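Local atomic coordinates of peroxiredoxin (PDB entry 6TSB), a protein that joins a domain that probably reduces peroxides to a chitin-cleaving family 18 glycoside hydrolase domain, the part in this chain, in the Clostridioides difficile spore coat. Residues P36-G44 with L53-F61. Residues are numbered along the deposited sequence; the frame is centred on the assembly and turned at random.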
loop_
_atom_site.group_PDB
_atom_site.type_symbol
_atom_site.label_atom_id
_atom_site.label_comp_id
_atom_site.label_asym_id
_atom_site.label_seq_id
_atom_site.Cartn_x
_atom_site.Cartn_y
_atom_site.Cartn_z
ATOM N N PRO A 36 2.332 -22.325 -19.677
ATOM C CA PRO A 36 3.486 -21.631 -19.106
ATOM C C PRO A 36 3.842 -22.152 -17.708
ATOM O O PRO A 36 2.946 -22.476 -16.964
ATOM C CB PRO A 36 3.061 -20.160 -19.037
ATOM C CG PRO A 36 1.561 -20.228 -18.900
ATOM C CD PRO A 36 1.133 -21.476 -19.654
ATOM N N ILE A 37 5.143 -22.241 -17.426
ATOM C CA ILE A 37 5.705 -23.071 -16.332
ATOM C C ILE A 37 6.211 -22.136 -15.251
ATOM O O ILE A 37 6.453 -20.932 -15.536
ATOM C CB ILE A 37 6.815 -24.030 -16.804
ATOM C CG1 ILE A 37 8.071 -23.309 -17.291
ATOM C CG2 ILE A 37 6.309 -25.027 -17.834
ATOM C CD1 ILE A 37 9.237 -24.260 -17.529
ATOM N N VAL A 38 6.316 -22.673 -14.040
ATOM C CA VAL A 38 6.894 -21.951 -12.877
ATOM C C VAL A 38 8.124 -22.727 -12.419
ATOM O O VAL A 38 8.024 -23.958 -12.235
ATOM C CB VAL A 38 5.876 -21.808 -11.735
ATOM C CG1 VAL A 38 6.461 -20.983 -10.619
ATOM C CG2 VAL A 38 4.577 -21.176 -12.204
ATOM N N ALA A 39 9.198 -22.013 -12.138
ATOM C CA ALA A 39 10.474 -22.620 -11.738
ATOM C C ALA A 39 11.154 -21.751 -10.690
ATOM O O ALA A 39 10.869 -20.543 -10.675
ATOM C CB ALA A 39 11.347 -22.784 -12.953
ATOM N N GLU A 40 12.031 -22.365 -9.878
ATOM C CA GLU A 40 13.013 -21.646 -9.041
ATOM C C GLU A 40 14.398 -22.259 -9.191
ATOM O O GLU A 40 14.511 -23.495 -9.317
ATOM C CB GLU A 40 12.631 -21.673 -7.564
ATOM C CG GLU A 40 11.212 -21.226 -7.302
ATOM C CD GLU A 40 10.837 -21.095 -5.832
ATOM O OE1 GLU A 40 10.280 -22.082 -5.275
ATOM O OE2 GLU A 40 11.101 -20.019 -5.254
ATOM N N TYR A 41 15.387 -21.369 -9.196
ATOM C CA TYR A 41 16.802 -21.626 -8.857
ATOM C C TYR A 41 16.813 -21.904 -7.351
ATOM O O TYR A 41 16.192 -21.157 -6.570
ATOM C CB TYR A 41 17.733 -20.474 -9.298
ATOM C CG TYR A 41 18.000 -20.427 -10.789
ATOM C CD1 TYR A 41 17.083 -19.875 -11.675
ATOM C CD2 TYR A 41 19.138 -20.992 -11.344
ATOM C CE1 TYR A 41 17.297 -19.867 -13.048
ATOM C CE2 TYR A 41 19.374 -20.978 -12.712
ATOM C CZ TYR A 41 18.460 -20.403 -13.574
ATOM O OH TYR A 41 18.670 -20.405 -14.923
ATOM N N VAL A 42 17.500 -22.977 -6.975
ATOM C CA VAL A 42 17.678 -23.415 -5.567
ATOM C C VAL A 42 19.171 -23.352 -5.258
ATOM O O VAL A 42 19.888 -24.267 -5.696
ATOM C CB VAL A 42 17.124 -24.838 -5.412
ATOM C CG1 VAL A 42 17.102 -25.233 -3.956
ATOM C CG2 VAL A 42 15.757 -24.976 -6.042
ATOM N N LEU A 43 19.627 -22.272 -4.628
ATOM C CA LEU A 43 21.036 -22.079 -4.174
ATOM C C LEU A 43 21.166 -22.395 -2.678
ATOM O O LEU A 43 20.743 -21.561 -1.845
ATOM C CB LEU A 43 21.444 -20.628 -4.434
ATOM C CG LEU A 43 22.875 -20.278 -4.046
ATOM C CD1 LEU A 43 23.870 -21.140 -4.825
ATOM C CD2 LEU A 43 23.145 -18.781 -4.220
ATOM N N GLY A 44 21.772 -23.529 -2.337
ATOM C CA GLY A 44 21.995 -23.894 -0.926
ATOM C C GLY A 44 20.999 -24.949 -0.504
ATOM O O GLY A 44 20.518 -25.707 -1.404
ATOM N N LEU A 53 4.176 -26.089 -5.888
ATOM C CA LEU A 53 4.148 -24.747 -6.524
ATOM C C LEU A 53 4.851 -24.725 -7.897
ATOM O O LEU A 53 4.512 -23.805 -8.700
ATOM C CB LEU A 53 4.829 -23.747 -5.592
ATOM C CG LEU A 53 4.140 -23.460 -4.261
ATOM C CD1 LEU A 53 4.964 -22.454 -3.480
ATOM C CD2 LEU A 53 2.726 -22.929 -4.485
ATOM N N LEU A 54 5.781 -25.654 -8.160
ATOM C CA LEU A 54 6.819 -25.543 -9.226
ATOM C C LEU A 54 6.635 -26.637 -10.282
ATOM O O LEU A 54 6.289 -27.753 -9.893
ATOM C CB LEU A 54 8.195 -25.679 -8.579
ATOM C CG LEU A 54 8.437 -24.735 -7.412
ATOM C CD1 LEU A 54 9.845 -24.908 -6.867
ATOM C CD2 LEU A 54 8.179 -23.299 -7.824
ATOM N N ASP A 55 6.870 -26.314 -11.564
ATOM C CA ASP A 55 6.991 -27.312 -12.661
ATOM C C ASP A 55 8.441 -27.801 -12.726
ATOM O O ASP A 55 8.688 -28.899 -13.258
ATOM C CB ASP A 55 6.571 -26.730 -14.016
ATOM C CG ASP A 55 5.123 -26.280 -14.105
ATOM O OD1 ASP A 55 4.279 -27.157 -14.275
ATOM O OD2 ASP A 55 4.870 -25.051 -14.004
ATOM N N ALA A 56 9.380 -26.979 -12.259
ATOM C CA ALA A 56 10.816 -27.276 -12.370
ATOM C C ALA A 56 11.621 -26.516 -11.319
ATOM O O ALA A 56 11.255 -25.382 -10.930
ATOM C CB ALA A 56 11.291 -26.932 -13.750
ATOM N N VAL A 57 12.673 -27.181 -10.868
ATOM C CA VAL A 57 13.692 -26.669 -9.916
ATOM C C VAL A 57 15.039 -26.729 -10.637
ATOM O O VAL A 57 15.323 -27.753 -11.364
ATOM C CB VAL A 57 13.709 -27.480 -8.603
ATOM C CG1 VAL A 57 12.457 -27.223 -7.798
ATOM C CG2 VAL A 57 13.871 -28.974 -8.840
ATOM N N ILE A 58 15.828 -25.678 -10.456
ATOM C CA ILE A 58 17.154 -25.555 -11.103
ATOM C C ILE A 58 18.156 -25.505 -9.963
ATOM O O ILE A 58 18.229 -24.469 -9.309
ATOM C CB ILE A 58 17.254 -24.327 -12.035
ATOM C CG1 ILE A 58 16.166 -24.301 -13.110
ATOM C CG2 ILE A 58 18.629 -24.284 -12.660
ATOM C CD1 ILE A 58 16.281 -23.133 -14.093
ATOM N N PHE A 59 18.862 -26.614 -9.731
ATOM C CA PHE A 59 19.956 -26.689 -8.732
ATOM C C PHE A 59 21.091 -25.755 -9.156
ATOM O O PHE A 59 21.616 -25.899 -10.274
ATOM C CB PHE A 59 20.493 -28.115 -8.594
ATOM C CG PHE A 59 21.658 -28.191 -7.640
ATOM C CD1 PHE A 59 21.458 -28.098 -6.268
ATOM C CD2 PHE A 59 22.954 -28.320 -8.103
ATOM C CE1 PHE A 59 22.524 -28.146 -5.382
ATOM C CE2 PHE A 59 24.023 -28.357 -7.214
ATOM C CZ PHE A 59 23.807 -28.259 -5.858
ATOM N N ALA A 60 21.522 -24.878 -8.263
ATOM C CA ALA A 60 22.695 -24.008 -8.475
ATOM C C ALA A 60 23.766 -24.256 -7.396
ATOM O O ALA A 60 23.480 -24.168 -6.204
ATOM C CB ALA A 60 22.199 -22.589 -8.478
ATOM N N PHE A 61 25.012 -24.560 -7.787
ATOM C CA PHE A 61 25.466 -24.738 -9.163
ATOM C C PHE A 61 26.405 -25.950 -9.288
ATOM O O PHE A 61 26.929 -26.389 -8.300
ATOM C CB PHE A 61 26.320 -23.554 -9.626
ATOM C CG PHE A 61 25.630 -22.225 -9.710
ATOM C CD1 PHE A 61 24.825 -21.923 -10.788
ATOM C CD2 PHE A 61 25.840 -21.254 -8.745
ATOM C CE1 PHE A 61 24.208 -20.683 -10.877
ATOM C CE2 PHE A 61 25.230 -20.011 -8.840
ATOM C CZ PHE A 61 24.413 -19.728 -9.909
HETATM O O HOH W 1 2.302 -23.801 -14.329
#
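I58 packs against the ring of Y41. Its CD1 sits over one ring face, 3.8 Å from the ring centroid, in a CH-pi contact offset toward the CZ side. The other branch, CG2, lies 3.4 Å from Y41 CE2. With CG1 of I58 beside its own backbone N (chi1 -56°), both branches reach the ring. The Y41 hydroxyl is hydrogen-bonded to D135 and N203, which fixes the far end of the ring. A39 and A56 share this face, their CB atoms 4.2 Å apart. Strand 37-43 and strand 56-64 are parallel neighbours in the TIM barrel of the family 18 domain, and Y41 and I58 are on the face that lines its interior. Beyond strand 37-43 the sheet continues through a parallel strand of the second subunit. The E40 side chain, on the other face from Y41, runs across the end of L54: L54 CD2 is 3.7 Å from E40 CG, and L54 CD1 3.3 Å from E40 OE1. E40 OE2 bonds to S331 of the second subunit. At the start of the ladder, D55 OD2 accepts the N-H of V38 through its anti lone pair at 2.8 Å. A water also bridges D55 OD2 to P36 O. V38 O accepts the N-H of D55 at 2.7 Å, in the carbonyl plane.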